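Local coordinates for protein probable glutathione reductase (Sinorhizobium meliloti, PDB 4DNA) that probably catalyses the NADPH-dependent reduction of glutathione disulfide to glutathione, as a homodimer that binds one FAD in each subunit, at residues V246-T249 against G253-V256; I288-D291 against R295-T298; G352-T357 against I421-G426; T113-A118 against V123-S128. All coordinates share one frame; numbering follows the deposited sequence.

How the interactions relate
Interactions 1 and 4 are both antiparallel beta hairpins in which paired backbone bonds do most of the holding, but only interaction 4 also meets the cofactor, adding FAD contacts and a salt-bridge network. Interaction 2 is a loop contact, polar at its Asp291-Arg295 end and apolar at Ile288. It comes to about 7 Å from interaction 4 between nearest atoms, on the same side of the chain's centre. Interaction 3 is the buried one: a purely apolar touch between strand and helix in the dimerisation domain, on the other side of the chain's centre from interactions 1 and 4. The other three are partly buried, and no two of the four share a strand or helix.

Interaction 1: residues V246-T249 against G253-V256; sequences VATT and GEIV
Within its own carbonyl plane, Ala247 O receives the N-H of Ile255 (Ala247 O to Ile255 N 2.8 Å). The return bond is turned differently: Ala247 N approaches Ile255 O tilted 29° from that carbonyl's plane, though its N-H still runs nearly straight at 167°. This couple makes Ala247 and Ile255 an antiparallel hydrogen-bonded pair, flanked by the non-hydrogen-bonded pairs Val246-Val256 and Thr248-Glu254. Toward the turn, Thr249 N gives Gly253 O only a weak, bent bond. Val246, Thr248, Glu254 and Val256 share one face of the sheet. There Val246 splits its branches: CG1, anti to the backbone N (chi1 -172°), reaches Glu254 CB at 4.0 Å, while CG2 meets Val256 CG2 at 4.1 Å. Ala247 and Ile255 occupy the other face, where Ile255 CG1 lies 4.1 Å from Thr249 OG1. Gly253, with positive phi, leads out of the turn into the second strand. Strand 245-249 is the middle of three: strand 254-257 pairs with one side of it and strand 234-239 with the other, where Val246 bonds Ser238 and Thr248 bonds Gln235 and Ser236 through the backbone.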
loop_
_atom_site.group_PDB
_atom_site.type_symbol
_atom_site.label_atom_id
_atom_site.label_comp_id
_atom_site.label_asym_id
_atom_site.label_seq_id
_atom_site.Cartn_x
_atom_site.Cartn_y
_atom_site.Cartn_z
ATOM N N VAL A 246 -18.893 36.607 0.442
ATOM C CA VAL A 246 -20.250 36.187 0.184
ATOM C C VAL A 246 -20.316 35.737 -1.264
ATOM O O VAL A 246 -19.983 36.500 -2.173
ATOM C CB VAL A 246 -21.254 37.324 0.425
ATOM C CG1 VAL A 246 -22.678 36.799 0.330
ATOM C CG2 VAL A 246 -21.012 37.959 1.785
ATOM N N ALA A 247 -20.729 34.489 -1.466
ATOM C CA ALA A 247 -20.845 33.916 -2.795
ATOM C C ALA A 247 -22.296 33.650 -3.133
ATOM O O ALA A 247 -23.034 33.087 -2.323
ATOM C CB ALA A 247 -20.055 32.632 -2.873
ATOM N N THR A 248 -22.692 34.055 -4.338
ATOM C CA THR A 248 -24.075 33.908 -4.804
ATOM C C THR A 248 -24.236 32.687 -5.706
ATOM O O THR A 248 -23.427 32.420 -6.592
ATOM C CB THR A 248 -24.576 35.196 -5.497
ATOM O OG1 THR A 248 -24.315 36.313 -4.638
ATOM C CG2 THR A 248 -26.078 35.143 -5.800
ATOM N N THR A 249 -25.305 31.949 -5.456
ATOM C CA THR A 249 -25.522 30.667 -6.071
ATOM C C THR A 249 -26.852 30.710 -6.787
ATOM O O THR A 249 -27.753 31.425 -6.357
ATOM C CB THR A 249 -25.543 29.601 -4.971
ATOM O OG1 THR A 249 -24.217 29.440 -4.453
ATOM C CG2 THR A 249 -26.022 28.298 -5.490
ATOM N N GLY A 253 -28.828 29.741 -2.653
ATOM C CA GLY A 253 -28.759 31.115 -2.113
ATOM C C GLY A 253 -27.340 31.659 -1.991
ATOM O O GLY A 253 -26.466 31.348 -2.818
ATOM N N GLU A 254 -27.092 32.453 -0.949
ATOM C CA GLU A 254 -25.758 33.025 -0.735
ATOM C C GLU A 254 -25.001 32.426 0.452
ATOM O O GLU A 254 -25.516 32.370 1.567
ATOM C CB GLU A 254 -25.809 34.560 -0.656
ATOM C CG GLU A 254 -26.772 35.156 0.369
ATOM C CD GLU A 254 -27.036 36.630 0.128
ATOM O OE1 GLU A 254 -26.541 37.171 -0.882
ATOM O OE2 GLU A 254 -27.749 37.253 0.944
ATOM N N ILE A 255 -23.773 31.983 0.188
ATOM C CA ILE A 255 -22.960 31.300 1.191
ATOM C C ILE A 255 -21.794 32.184 1.595
ATOM O O ILE A 255 -21.044 32.679 0.734
ATOM C CB ILE A 255 -22.388 29.946 0.690
ATOM C CG1 ILE A 255 -23.250 29.350 -0.421
ATOM C CG2 ILE A 255 -22.235 28.965 1.846
ATOM C CD1 ILE A 255 -22.934 27.904 -0.739
ATOM N N VAL A 256 -21.634 32.377 2.901
ATOM C CA VAL A 256 -20.527 33.187 3.386
ATOM C C VAL A 256 -19.402 32.281 3.850
ATOM O O VAL A 256 -19.645 31.297 4.544
ATOM C CB VAL A 256 -20.950 34.144 4.520
ATOM C CG1 VAL A 256 -19.845 35.158 4.778
ATOM C CG2 VAL A 256 -22.240 34.878 4.176
#

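Interaction 2: residues I288-D291 against R295-T298; sequences IIVD and RTST
A loop clasped by a salt bridge and backbone bonds, Ile288-Asp291 against Arg295-Thr298, lies in the long connection that leads into strand 301-303, an edge strand of the five-stranded parallel sheet within this chain. Asp291 and Arg295 carry the polar end. Arg295 NH1 meets Asp291 OD2 nearly head-on to that oxygen's C-O bond, at 2.6 Å, with the oxygen 29° out of the guanidinium plane and near its edge. The arginine's bend at chi2 lays CD past the carboxylate, 3.1 Å from Asp291 OD2, and that at chi3 turns the guanidinium so that NH1 reaches the same oxygen. The other oxygen, OD1, accepts Arg295 N from above the carboxylate plane at 3.0 Å; it also takes the N-H of Phe293, as in an Asx turn. Asp291 CG stands between its backbone N and carbonyl carbon (chi1 65°), which brings the carboxylate to both ends of Arg295. An asparagine here would probably leave the Arg295 guanidinium without its countercharge. Behind the clasp the backbones close up more loosely: Asp291 N gives Arg295 O a weak bond of 3.3 Å, and Val290 CA also lies 3.3 Å from Arg295 O. At the far end the contact turns apolar, Ile288 CG2 meeting Thr296 CG2 at 4.1 Å. Thr296 OG1 accepts Thr298 N at 2.9 Å, an ST turn, and also bonds to Ile301 O, while Ser297 OG takes the N-H of Arg281. Ile288, Val290 and Thr296 all rest against Ala303 of strand 301-303, and Arg295 against Tyr302.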
loop_
_atom_site.group_PDB
_atom_site.type_symbol
_atom_site.label_atom_id
_atom_site.label_comp_id
_atom_site.label_asym_id
_atom_site.label_seq_id
_atom_site.Cartn_x
_atom_site.Cartn_y
_atom_site.Cartn_z
ATOM N N ILE A 288 -0.198 24.201 -26.859
ATOM C CA ILE A 288 0.649 23.930 -28.015
ATOM C C ILE A 288 0.307 22.564 -28.601
ATOM O O ILE A 288 0.170 21.575 -27.872
ATOM C CB ILE A 288 2.154 23.986 -27.670
ATOM C CG1 ILE A 288 2.568 25.406 -27.257
ATOM C CG2 ILE A 288 2.985 23.529 -28.859
ATOM C CD1 ILE A 288 3.827 25.490 -26.426
ATOM N N ILE A 289 0.143 22.525 -29.920
ATOM C CA ILE A 289 -0.137 21.289 -30.636
ATOM C C ILE A 289 1.165 20.560 -30.990
ATOM O O ILE A 289 2.067 21.130 -31.624
ATOM C CB ILE A 289 -0.975 21.572 -31.893
ATOM C CG1 ILE A 289 -2.396 21.943 -31.480
ATOM C CG2 ILE A 289 -0.986 20.379 -32.838
ATOM C CD1 ILE A 289 -3.181 22.652 -32.564
ATOM N N VAL A 290 1.257 19.302 -30.560
ATOM C CA VAL A 290 2.407 18.452 -30.884
ATOM C C VAL A 290 1.979 17.106 -31.463
ATOM O O VAL A 290 0.867 16.628 -31.222
ATOM C CB VAL A 290 3.341 18.190 -29.656
ATOM C CG1 VAL A 290 4.209 19.402 -29.341
ATOM C CG2 VAL A 290 2.540 17.725 -28.438
ATOM N N ASP A 291 2.886 16.501 -32.222
ATOM C CA ASP A 291 2.756 15.103 -32.581
ATOM C C ASP A 291 3.223 14.234 -31.417
ATOM O O ASP A 291 3.503 14.738 -30.343
ATOM C CB ASP A 291 3.532 14.810 -33.864
ATOM C CG ASP A 291 5.032 14.988 -33.713
ATOM O OD1 ASP A 291 5.558 15.164 -32.583
ATOM O OD2 ASP A 291 5.696 14.924 -34.765
ATOM N N ARG A 295 7.079 17.306 -31.178
ATOM C CA ARG A 295 7.403 18.313 -32.181
ATOM C C ARG A 295 6.272 19.307 -32.324
ATOM O O ARG A 295 5.134 18.928 -32.592
ATOM C CB ARG A 295 7.663 17.671 -33.542
ATOM C CG ARG A 295 8.946 16.874 -33.660
ATOM C CD ARG A 295 8.656 15.599 -34.432
ATOM N NE ARG A 295 9.065 15.668 -35.830
ATOM C CZ ARG A 295 8.471 15.010 -36.822
ATOM N NH1 ARG A 295 7.407 14.250 -36.589
ATOM N NH2 ARG A 295 8.936 15.121 -38.063
ATOM N N THR A 296 6.604 20.579 -32.138
ATOM C CA THR A 296 5.698 21.676 -32.442
ATOM C C THR A 296 5.592 21.766 -33.949
ATOM O O THR A 296 6.215 20.985 -34.670
ATOM C CB THR A 296 6.228 23.038 -31.941
ATOM O OG1 THR A 296 7.327 23.455 -32.762
ATOM C CG2 THR A 296 6.662 22.966 -30.496
ATOM N N SER A 297 4.826 22.741 -34.422
ATOM C CA SER A 297 4.681 22.955 -35.845
ATOM C C SER A 297 5.883 23.699 -36.435
ATOM O O SER A 297 5.962 23.888 -37.643
ATOM C CB SER A 297 3.377 23.689 -36.139
ATOM O OG SER A 297 3.449 25.009 -35.646
ATOM N N THR A 298 6.815 24.120 -35.583
ATOM C CA THR A 298 8.088 24.669 -36.056
ATOM C C THR A 298 9.221 23.668 -35.825
ATOM O O THR A 298 9.397 23.182 -34.703
ATOM C CB THR A 298 8.427 26.006 -35.383
ATOM O OG1 THR A 298 7.311 26.891 -35.498
ATOM C CG2 THR A 298 9.643 26.651 -36.049
#

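Interaction 3: residues G352-T357 against I421-G426; sequences GTVGIT and ISLRAG
Leu423 reaches from its helix to Val354 and Gly355, and from its CB outward the contact passes to one branch, CD2. CB already lies alongside a branch of the valine, 4.3 Å from Val354 CG1. CG stands farther from that methyl and serves mainly to fork the chain. Of the two tips, CD1 turns aside, more than 5 Å from either methyl of Val354. CD2 does the rest of the touching. With chi2 at 75° for CD1, it is CD2 that continues the chain anti to CA, and so it reaches straight across to the strand. There it sits 4.3 Å from Val354 CB and an equal 4.3 Å from Val354 CG1, and comes within 4.5 Å of Gly355 CA. Gly355 has positive phi and no side chain, so the methyl lies directly against its backbone. No hydrogen bond crosses: the contact is buried and small, all apolar. Val402 of strand 402-408 also packs on Leu423. The helix ends just beyond, with Gly426, again of positive phi, as the C-prime residue of a Schellman motif whose inner bond runs from Gly426 N to Leu423 O (2.9 Å). Ile421 and Ser422 face the second subunit, where Ser422 packs on Ile421 of that chain. This is helix-on-sheet packing in the dimerisation domain of the pyridine nucleotide-disulfide oxidoreductases, the helix lying between its own sheet and the partner subunit.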
loop_
_atom_site.group_PDB
_atom_site.type_symbol
_atom_site.label_atom_id
_atom_site.label_comp_id
_atom_site.label_asym_id
_atom_site.label_seq_id
_atom_site.Cartn_x
_atom_site.Cartn_y
_atom_site.Cartn_z
ATOM N N GLY A 352 -7.332 5.047 -5.991
ATOM C CA GLY A 352 -6.254 4.547 -6.827
ATOM C C GLY A 352 -6.917 3.859 -8.006
ATOM O O GLY A 352 -7.867 3.095 -7.825
ATOM N N THR A 353 -6.445 4.139 -9.217
ATOM C CA THR A 353 -7.147 3.659 -10.395
ATOM C C THR A 353 -6.239 3.413 -11.584
ATOM O O THR A 353 -5.344 4.188 -11.844
ATOM C CB THR A 353 -8.354 4.569 -10.761
ATOM O OG1 THR A 353 -9.161 3.922 -11.747
ATOM C CG2 THR A 353 -7.905 5.923 -11.286
ATOM N N VAL A 354 -6.486 2.297 -12.264
ATOM C CA VAL A 354 -5.802 1.894 -13.492
ATOM C C VAL A 354 -6.873 1.402 -14.430
ATOM O O VAL A 354 -7.872 0.807 -13.985
ATOM C CB VAL A 354 -4.919 0.649 -13.323
ATOM C CG1 VAL A 354 -3.777 0.690 -14.319
ATOM C CG2 VAL A 354 -4.404 0.488 -11.901
ATOM N N GLY A 355 -6.653 1.613 -15.725
ATOM C CA GLY A 355 -7.545 1.086 -16.737
ATOM C C GLY A 355 -8.814 1.883 -16.834
ATOM O O GLY A 355 -8.850 3.032 -16.419
ATOM N N ILE A 356 -9.861 1.249 -17.355
ATOM C CA ILE A 356 -11.097 1.927 -17.767
ATOM C C ILE A 356 -12.293 1.675 -16.825
ATOM O O ILE A 356 -12.334 0.663 -16.120
ATOM C CB ILE A 356 -11.459 1.518 -19.211
ATOM C CG1 ILE A 356 -11.658 -0.010 -19.297
ATOM C CG2 ILE A 356 -10.379 1.985 -20.176
ATOM C CD1 ILE A 356 -12.199 -0.535 -20.613
ATOM N N THR A 357 -13.259 2.590 -16.820
ATOM C CA THR A 357 -14.410 2.474 -15.919
ATOM C C THR A 357 -15.426 1.398 -16.350
ATOM O O THR A 357 -15.461 0.985 -17.507
ATOM C CB THR A 357 -15.173 3.816 -15.757
ATOM O OG1 THR A 357 -16.005 4.066 -16.911
ATOM C CG2 THR A 357 -14.217 4.967 -15.521
ATOM N N ILE A 421 1.347 -2.284 -13.083
ATOM C CA ILE A 421 2.299 -3.183 -13.692
ATOM C C ILE A 421 1.530 -4.368 -14.265
ATOM O O ILE A 421 1.685 -4.724 -15.442
ATOM C CB ILE A 421 3.355 -3.652 -12.689
ATOM C CG1 ILE A 421 4.122 -2.448 -12.124
ATOM C CG2 ILE A 421 4.300 -4.635 -13.354
ATOM C CD1 ILE A 421 4.914 -2.743 -10.867
ATOM N N SER A 422 0.662 -4.947 -13.439
ATOM C CA SER A 422 -0.141 -6.100 -13.845
ATOM C C SER A 422 -0.969 -5.816 -15.088
ATOM O O SER A 422 -1.068 -6.668 -15.961
ATOM C CB SER A 422 -1.042 -6.568 -12.706
ATOM O OG SER A 422 -0.272 -6.821 -11.541
ATOM N N LEU A 423 -1.537 -4.622 -15.186
ATOM C CA LEU A 423 -2.377 -4.311 -16.337
ATOM C C LEU A 423 -1.593 -3.966 -17.609
ATOM O O LEU A 423 -1.968 -4.395 -18.709
ATOM C CB LEU A 423 -3.413 -3.242 -15.998
ATOM C CG LEU A 423 -4.692 -3.849 -15.399
ATOM C CD1 LEU A 423 -4.480 -4.297 -13.958
ATOM C CD2 LEU A 423 -5.867 -2.883 -15.494
ATOM N N ARG A 424 -0.496 -3.223 -17.462
ATOM C CA ARG A 424 0.411 -2.980 -18.581
ATOM C C ARG A 424 0.793 -4.317 -19.248
ATOM O O ARG A 424 0.750 -4.421 -20.469
ATOM C CB ARG A 424 1.659 -2.185 -18.140
ATOM C CG ARG A 424 2.498 -1.619 -19.287
ATOM C CD ARG A 424 1.722 -0.543 -20.037
ATOM N NE ARG A 424 2.329 -0.171 -21.316
ATOM C CZ ARG A 424 1.650 0.214 -22.402
ATOM N NH1 ARG A 424 0.313 0.272 -22.399
ATOM N NH2 ARG A 424 2.314 0.532 -23.510
ATOM N N ALA A 425 1.131 -5.333 -18.450
ATOM C CA ALA A 425 1.541 -6.644 -18.978
ATOM C C ALA A 425 0.370 -7.566 -19.344
ATOM O O ALA A 425 0.575 -8.762 -19.563
ATOM C CB ALA A 425 2.491 -7.349 -18.003
ATOM N N GLY A 426 -0.844 -7.013 -19.399
ATOM C CA GLY A 426 -2.047 -7.762 -19.773
ATOM C C GLY A 426 -2.440 -8.940 -18.884
ATOM O O GLY A 426 -2.772 -10.001 -19.391
#

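Interaction 4: residues T113-A118 against V123-S128; sequences TRAELA and VKLLAS. With FAD (flavin-adenine dinucleotide), chain C.
Val123 CG1 is the bump that fits against the small side chain of Ala115, 3.9 Å from Ala115 CB. Its other branch, CG2, meets Leu117 CD2, while Leu125 CD2 flanks the same alanine methyl; Phe9 of strand 6-11 packs against Ala115, Val123 and Leu125. On the opposite face Glu116 and Lys124 lie side by side, pointing the same way, with Lys124 CE 3.4 Å from Glu116 OE1 and only a long salt bridge at their ends. Past the strands, Ala127 CB nestles on the Thr113 side chain, whose OG1 accepts Ala127 N at 3.2 Å. Arg114 O is gripped from opposite faces of its plane by Thr113 OG1 and Leu126 N. The Arg114 chain runs extended, and its NE gives an in-plane bond to the anti lone pair of Glu116 OE2, at the guanidinium edge, while FAD N6A lies over one face, 3.0 Å from Arg114 NH1. Glu36 and Gly272 hold its outer nitrogens. A leucine in its place would probably leave Glu36 without this positive mate, Glu116 with only the long bridge to Lys124, and the adenine amino group less covered. With Ala115 N bonded to FAD N1A at 3.2 Å, this beta hairpin forms part of the adenine pocket of the FAD-binding Rossmann-type domain.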
loop_
_atom_site.group_PDB
_atom_site.type_symbol
_atom_site.label_atom_id
_atom_site.label_comp_id
_atom_site.label_asym_id
_atom_site.label_seq_id
_atom_site.Cartn_x
_atom_site.Cartn_y
_atom_site.Cartn_z
ATOM N N THR A 113 15.202 33.986 -15.027
ATOM C CA THR A 113 14.620 34.971 -15.916
ATOM C C THR A 113 13.451 34.303 -16.619
ATOM O O THR A 113 13.436 33.084 -16.779
ATOM C CB THR A 113 15.650 35.473 -16.967
ATOM O OG1 THR A 113 14.991 36.247 -17.976
ATOM C CG2 THR A 113 16.368 34.325 -17.643
ATOM N N ARG A 114 12.461 35.092 -17.009
ATOM C CA ARG A 114 11.471 34.635 -17.971
ATOM C C ARG A 114 12.150 34.661 -19.350
ATOM O O ARG A 114 13.001 35.525 -19.614
ATOM C CB ARG A 114 10.231 35.538 -17.922
ATOM C CG ARG A 114 9.152 35.206 -18.936
ATOM C CD ARG A 114 8.059 36.259 -18.958
ATOM N NE ARG A 114 7.179 36.080 -20.112
ATOM C CZ ARG A 114 6.176 35.205 -20.169
ATOM N NH1 ARG A 114 5.912 34.409 -19.138
ATOM N NH2 ARG A 114 5.438 35.117 -21.262
ATOM N N ALA A 115 11.803 33.700 -20.209
ATOM C CA ALA A 115 12.314 33.658 -21.581
ATOM C C ALA A 115 11.173 33.705 -22.606
ATOM O O ALA A 115 10.132 33.057 -22.428
ATOM C CB ALA A 115 13.178 32.427 -21.796
ATOM N N GLU A 116 11.368 34.493 -23.664
ATOM C CA GLU A 116 10.420 34.546 -24.771
ATOM C C GLU A 116 11.105 34.234 -26.084
ATOM O O GLU A 116 12.336 34.138 -26.158
ATOM C CB GLU A 116 9.733 35.903 -24.847
ATOM C CG GLU A 116 8.396 35.957 -24.133
ATOM C CD GLU A 116 7.885 37.378 -23.959
ATOM O OE1 GLU A 116 7.869 38.148 -24.954
ATOM O OE2 GLU A 116 7.499 37.722 -22.816
ATOM N N LEU A 117 10.295 34.083 -27.122
ATOM C CA LEU A 117 10.796 33.686 -28.419
ATOM C C LEU A 117 10.882 34.831 -29.398
ATOM O O LEU A 117 9.883 35.507 -29.668
ATOM C CB LEU A 117 9.928 32.575 -28.994
ATOM C CG LEU A 117 10.248 31.196 -28.431
ATOM C CD1 LEU A 117 9.078 30.250 -28.617
ATOM C CD2 LEU A 117 11.493 30.645 -29.110
ATOM N N ALA A 118 12.097 35.042 -29.901
ATOM C CA ALA A 118 12.371 35.922 -31.037
ATOM C C ALA A 118 12.049 35.201 -32.359
ATOM O O ALA A 118 10.867 35.007 -32.692
ATOM C CB ALA A 118 13.823 36.380 -31.008
ATOM N N VAL A 123 16.106 33.010 -28.751
ATOM C CA VAL A 123 15.343 33.174 -27.520
ATOM C C VAL A 123 15.763 34.466 -26.841
ATOM O O VAL A 123 16.958 34.691 -26.643
ATOM C CB VAL A 123 15.600 32.010 -26.532
ATOM C CG1 VAL A 123 14.635 32.083 -25.360
ATOM C CG2 VAL A 123 15.495 30.659 -27.222
ATOM N N LYS A 124 14.794 35.307 -26.476
ATOM C CA LYS A 124 15.094 36.507 -25.679
ATOM C C LYS A 124 14.887 36.281 -24.182
ATOM O O LYS A 124 13.964 35.572 -23.765
ATOM C CB LYS A 124 14.345 37.760 -26.177
ATOM C CG LYS A 124 12.827 37.746 -26.036
ATOM C CD LYS A 124 12.235 39.066 -26.521
ATOM C CE LYS A 124 10.717 39.000 -26.672
ATOM N NZ LYS A 124 10.172 40.223 -27.336
ATOM N N LEU A 125 15.765 36.892 -23.391
ATOM C CA LEU A 125 15.788 36.725 -21.946
ATOM C C LEU A 125 15.501 38.065 -21.286
ATOM O O LEU A 125 16.370 38.928 -21.243
ATOM C CB LEU A 125 17.171 36.243 -21.509
ATOM C CG LEU A 125 17.859 35.123 -22.302
ATOM C CD1 LEU A 125 19.385 35.244 -22.255
ATOM C CD2 LEU A 125 17.387 33.761 -21.806
ATOM N N LEU A 126 14.293 38.235 -20.762
ATOM C CA LEU A 126 13.842 39.558 -20.326
ATOM C C LEU A 126 14.697 40.185 -19.231
ATOM O O LEU A 126 15.064 41.351 -19.344
ATOM C CB LEU A 126 12.354 39.557 -19.941
ATOM C CG LEU A 126 11.343 39.133 -21.023
ATOM C CD1 LEU A 126 9.950 39.646 -20.684
ATOM C CD2 LEU A 126 11.747 39.573 -22.430
ATOM N N ALA A 127 15.037 39.416 -18.198
ATOM C CA ALA A 127 15.778 39.943 -17.039
ATOM C C ALA A 127 17.068 40.708 -17.390
ATOM O O ALA A 127 17.330 41.767 -16.811
ATOM C CB ALA A 127 16.065 38.842 -16.030
ATOM N N SER A 128 17.862 40.186 -18.328
ATOM C CA SER A 128 19.044 40.912 -18.801
ATOM C C SER A 128 18.736 41.792 -20.023
ATOM O O SER A 128 19.504 42.699 -20.353
ATOM C CB SER A 128 20.213 39.955 -19.082
ATOM O OG SER A 128 20.013 39.200 -20.263
HETATM P PA FAD C . 5.636 22.845 -14.594
HETATM O O1A FAD C . 4.243 23.448 -14.622
HETATM O O2A FAD C . 6.071 21.853 -13.538
HETATM O O5B FAD C . 6.714 24.035 -14.574
HETATM C C5B FAD C . 7.114 24.746 -15.753
HETATM C C4B FAD C . 7.893 25.956 -15.261
HETATM O O4B FAD C . 8.110 26.928 -16.282
HETATM C C3B FAD C . 7.124 26.645 -14.150
HETATM O O3B FAD C . 7.946 26.661 -12.974
HETATM C C2B FAD C . 6.818 28.025 -14.697
HETATM O O2B FAD C . 6.857 29.016 -13.669
HETATM C C1B FAD C . 7.908 28.234 -15.739
HETATM N N9A FAD C . 7.526 29.141 -16.847
HETATM C C8A FAD C . 6.278 29.285 -17.331
HETATM N N7A FAD C . 6.228 30.158 -18.366
HETATM C C5A FAD C . 7.483 30.582 -18.558
HETATM C C6A FAD C . 8.109 31.516 -19.506
HETATM N N6A FAD C . 7.311 32.136 -20.409
HETATM N N1A FAD C . 9.452 31.709 -19.413
HETATM C C2A FAD C . 10.193 31.067 -18.477
HETATM N N3A FAD C . 9.677 30.197 -17.579
HETATM C C4A FAD C . 8.345 29.915 -17.567
HETATM N N1 FAD C . 0.778 15.406 -10.824
HETATM C C2 FAD C . 0.970 14.139 -10.393
HETATM O O2 FAD C . 1.500 13.307 -11.162
HETATM N N3 FAD C . 0.604 13.749 -9.158
HETATM C C4 FAD C . 0.023 14.578 -8.268
HETATM O O4 FAD C . -0.292 14.172 -7.123
HETATM C C4X FAD C . -0.227 15.984 -8.675
HETATM N N5 FAD C . -0.800 16.880 -7.842
HETATM C C5X FAD C . -1.002 18.161 -8.254
HETATM C C6 FAD C . -1.595 19.085 -7.394
HETATM C C7 FAD C . -1.817 20.402 -7.811
HETATM C C7M FAD C . -2.458 21.365 -6.843
HETATM C C8 FAD C . -1.402 20.835 -9.183
HETATM C C8M FAD C . -1.600 22.240 -9.683
HETATM C C9 FAD C . -0.814 19.915 -10.041
HETATM C C9A FAD C . -0.602 18.600 -9.632
HETATM N N10 FAD C . -0.001 17.678 -10.512
HETATM C C10 FAD C . 0.198 16.355 -10.051
HETATM C "C1'" FAD C . 0.386 18.108 -11.868
HETATM C "C2'" FAD C . 1.877 18.377 -12.018
HETATM O "O2'" FAD C . 2.290 19.335 -11.039
HETATM C "C3'" FAD C . 2.196 18.854 -13.435
HETATM O "O3'" FAD C . 1.577 17.951 -14.359
HETATM C "C4'" FAD C . 3.696 18.917 -13.727
HETATM O "O4'" FAD C . 4.298 19.934 -12.918
HETATM C "C5'" FAD C . 3.958 19.221 -15.192
HETATM O "O5'" FAD C . 5.166 19.972 -15.292
HETATM P P FAD C . 5.606 20.797 -16.611
HETATM O O1P FAD C . 6.898 20.216 -17.154
HETATM O O2P FAD C . 4.417 20.981 -17.523
HETATM O O3P FAD C . 5.998 22.249 -16.046
#